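Local coordinates for ganglioside-induced differentiation-associated protein 2 (Homo sapiens, PDB 4UML) that is of unknown function but carries a macro domain, the piece crystallised here, of a family whose members often bind ADP-ribose or related nucleotides, at residues F125-V130 with Q160-V165. Sequence-based numbering, arbitrary orientation.
Sequences FIIHTV and QSMSSV
In the macro domain fold, strand 125-129 and strand 164-167 of the mixed sheet lie on either side of strand 71-75, and helix 139-159 links them in a beta-alpha-beta crossover. Phe125 and Ile127 of the first strand meet Met162, in the turn from the helix into the second. The CA atoms of Ile127 and Val165 are 9.1 Å apart, a spacing that fits the intervening strand; all the close contacts are between side chains. The Met162 side chain crosses strand 71-75 and touches Ala71. It is extended beyond CG (chi2 -171°), which carries the methyl CE across to the first strand. There Met162 CE approaches the Phe125 ring obliquely, 3.6 Å from Phe125 CD2. Ile127 meets the same methyl tip to tip, with its CD1 4.1 Å from Met162 CE. Ile127 also touches Val153 and Leu156 of helix 139-159, which packs against this part of the sheet. That helix ends in a Schellman motif with Ser161, at positive phi, as its C-prime residue. Gln160 lies across the far end of the Phe125 ring. Its chain bends at chi2, its amide plane is turned 71° from the ring, and its OE1 lies 4.0 Å from Phe125 CZ.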
ATOM      1  N   PHE A 125      -6.367   5.007 -10.511  1.00 24.27           N
ATOM      2  CA  PHE A 125      -6.295   3.551 -10.602  1.00 24.47           C
ATOM      3  C   PHE A 125      -6.468   2.892  -9.263  1.00 22.47           C
ATOM      4  O   PHE A 125      -6.230   3.482  -8.227  1.00 21.16           O
ATOM      5  CB  PHE A 125      -4.926   3.080 -11.128  1.00 26.16           C
ATOM      6  CG  PHE A 125      -4.548   3.615 -12.503  1.00 31.10           C
ATOM      7  CD1 PHE A 125      -5.210   3.182 -13.650  1.00 34.92           C
ATOM      8  CD2 PHE A 125      -3.470   4.473 -12.651  1.00 36.18           C
ATOM      9  CE1 PHE A 125      -4.852   3.669 -14.913  1.00 38.77           C
ATOM     10  CE2 PHE A 125      -3.067   4.928 -13.908  1.00 39.64           C
ATOM     11  CZ  PHE A 125      -3.764   4.524 -15.040  1.00 40.50           C
ATOM     12  N   ILE A 126      -6.858   1.622  -9.300  1.00 22.98           N
ATOM     13  CA  ILE A 126      -6.748   0.754  -8.143  1.00 21.95           C
ATOM     14  C   ILE A 126      -5.731  -0.291  -8.556  1.00 23.62           C
ATOM     15  O   ILE A 126      -5.814  -0.818  -9.680  1.00 23.24           O
ATOM     16  CB  ILE A 126      -8.071   0.044  -7.809  1.00 23.44           C
ATOM     17  CG1 ILE A 126      -9.168   1.047  -7.501  1.00 25.31           C
ATOM     18  CG2 ILE A 126      -7.928  -0.855  -6.579  1.00 23.86           C
ATOM     19  CD1 ILE A 126     -10.556   0.488  -7.642  1.00 26.51           C
ATOM     20  N   ILE A 127      -4.787  -0.587  -7.656  1.00 21.99           N
ATOM     21  CA  ILE A 127      -3.944  -1.761  -7.807  1.00 22.16           C
ATOM     22  C   ILE A 127      -4.456  -2.830  -6.831  1.00 22.80           C
ATOM     23  O   ILE A 127      -4.461  -2.627  -5.616  1.00 24.18           O
ATOM     24  CB  ILE A 127      -2.456  -1.432  -7.551  1.00 22.62           C
ATOM     25  CG1 ILE A 127      -1.988  -0.419  -8.584  1.00 22.67           C
ATOM     26  CG2 ILE A 127      -1.613  -2.721  -7.608  1.00 22.86           C
ATOM     27  CD1 ILE A 127      -0.666   0.219  -8.250  1.00 23.55           C
ATOM     28  N   HIS A 128      -4.910  -3.960  -7.374  1.00 21.59           N
ATOM     29  CA  HIS A 128      -5.431  -5.034  -6.578  1.00 22.88           C
ATOM     30  C   HIS A 128      -4.316  -6.036  -6.331  1.00 23.83           C
ATOM     31  O   HIS A 128      -3.583  -6.420  -7.269  1.00 25.34           O
ATOM     32  CB  HIS A 128      -6.583  -5.712  -7.322  1.00 25.04           C
ATOM     33  CG  HIS A 128      -7.656  -4.768  -7.766  1.00 24.99           C
ATOM     34  ND1 HIS A 128      -8.769  -4.497  -7.000  1.00 26.43           N
ATOM     35  CD2 HIS A 128      -7.766  -4.000  -8.875  1.00 26.28           C
ATOM     36  CE1 HIS A 128      -9.536  -3.620  -7.627  1.00 25.55           C
ATOM     37  NE2 HIS A 128      -8.958  -3.312  -8.777  1.00 26.62           N
ATOM     38  N   THR A 129      -4.191  -6.474  -5.090  1.00 22.32           N
ATOM     39  CA  THR A 129      -3.204  -7.496  -4.761  1.00 24.42           C
ATOM     40  C   THR A 129      -3.745  -8.492  -3.737  1.00 25.10           C
ATOM     41  O   THR A 129      -4.800  -8.246  -3.148  1.00 27.30           O
ATOM     42  CB  THR A 129      -1.916  -6.817  -4.258  1.00 24.17           C
ATOM     43  OG1 THR A 129      -0.847  -7.753  -4.294  1.00 24.98           O
ATOM     44  CG2 THR A 129      -2.093  -6.234  -2.858  1.00 23.26           C
ATOM     45  N   VAL A 130      -3.022  -9.587  -3.505  1.00 25.37           N
ATOM     46  CA  VAL A 130      -3.486 -10.688  -2.613  1.00 25.38           C
ATOM     47  C   VAL A 130      -2.340 -11.142  -1.710  1.00 24.66           C
ATOM     48  O   VAL A 130      -1.350 -11.704  -2.161  1.00 25.68           O
ATOM     49  CB  VAL A 130      -3.974 -11.902  -3.447  1.00 26.62           C
ATOM     50  CG1 VAL A 130      -4.363 -13.110  -2.574  1.00 25.30           C
ATOM     51  CG2 VAL A 130      -5.101 -11.493  -4.389  1.00 26.78           C
ATOM     52  N   GLN A 160       3.571   2.533 -14.913  1.00 34.93           N
ATOM     53  CA  GLN A 160       2.529   3.474 -15.319  1.00 34.55           C
ATOM     54  C   GLN A 160       2.934   4.915 -15.091  1.00 34.05           C
ATOM     55  O   GLN A 160       2.089   5.777 -15.150  1.00 39.17           O
ATOM     56  CB  GLN A 160       1.228   3.200 -14.550  1.00 36.77           C
ATOM     57  CG  GLN A 160       0.492   1.958 -14.990  1.00 37.64           C
ATOM     58  CD  GLN A 160       0.021   2.066 -16.417  1.00 40.57           C
ATOM     59  OE1 GLN A 160      -0.484   3.107 -16.860  1.00 44.93           O
ATOM     60  NE2 GLN A 160       0.211   1.006 -17.151  1.00 41.68           N
ATOM     61  N   SER A 161       4.204   5.175 -14.795  1.00 33.71           N
ATOM     62  CA  SER A 161       4.692   6.493 -14.433  1.00 35.69           C
ATOM     63  C   SER A 161       3.805   7.202 -13.428  1.00 35.50           C
ATOM     64  O   SER A 161       3.458   8.355 -13.617  1.00 33.52           O
ATOM     65  CB  SER A 161       4.851   7.378 -15.696  1.00 41.47           C
ATOM     66  OG  SER A 161       5.472   6.647 -16.740  1.00 42.86           O
ATOM     67  N   MET A 162       3.446   6.534 -12.334  1.00 32.98           N
ATOM     68  CA  MET A 162       2.558   7.161 -11.347  1.00 29.25           C
ATOM     69  C   MET A 162       3.322   8.083 -10.424  1.00 31.15           C
ATOM     70  O   MET A 162       4.413   7.762 -10.004  1.00 35.05           O
ATOM     71  CB  MET A 162       1.851   6.108 -10.528  1.00 27.80           C
ATOM     72  CG  MET A 162       1.111   5.090 -11.369  1.00 30.26           C
ATOM     73  SD  MET A 162       0.124   4.069 -10.248  1.00 28.63           S
ATOM     74  CE  MET A 162      -0.535   2.875 -11.367  1.00 29.06           C
ATOM     75  N   SER A 163       2.732   9.218 -10.073  1.00 31.15           N
ATOM     76  CA  SER A 163       3.367  10.127  -9.137  1.00 31.84           C
ATOM     77  C   SER A 163       3.114   9.799  -7.645  1.00 32.60           C
ATOM     78  O   SER A 163       3.912  10.189  -6.785  1.00 30.73           O
ATOM     79  CB  SER A 163       2.944  11.561  -9.459  1.00 34.91           C
ATOM     80  OG  SER A 163       1.574  11.754  -9.172  1.00 36.90           O
ATOM     81  N   SER A 164       2.036   9.074  -7.333  1.00 27.91           N
ATOM     82  CA  SER A 164       1.772   8.679  -5.948  1.00 25.36           C
ATOM     83  C   SER A 164       0.994   7.377  -5.855  1.00 25.11           C
ATOM     84  O   SER A 164       0.215   7.014  -6.766  1.00 23.65           O
ATOM     85  CB  SER A 164       1.057   9.765  -5.150  1.00 26.88           C
ATOM     86  OG  SER A 164      -0.193  10.067  -5.701  1.00 26.02           O
ATOM     87  N   VAL A 165       1.264   6.660  -4.768  1.00 24.05           N
ATOM     88  CA  VAL A 165       0.611   5.386  -4.446  1.00 23.40           C
ATOM     89  C   VAL A 165       0.135   5.431  -2.982  1.00 22.86           C
ATOM     90  O   VAL A 165       0.892   5.796  -2.079  1.00 25.25           O
ATOM     91  CB  VAL A 165       1.508   4.163  -4.700  1.00 26.67           C
ATOM     92  CG1 VAL A 165       0.785   2.846  -4.385  1.00 27.13           C
ATOM     93  CG2 VAL A 165       1.974   4.128  -6.154  1.00 28.56           C
TER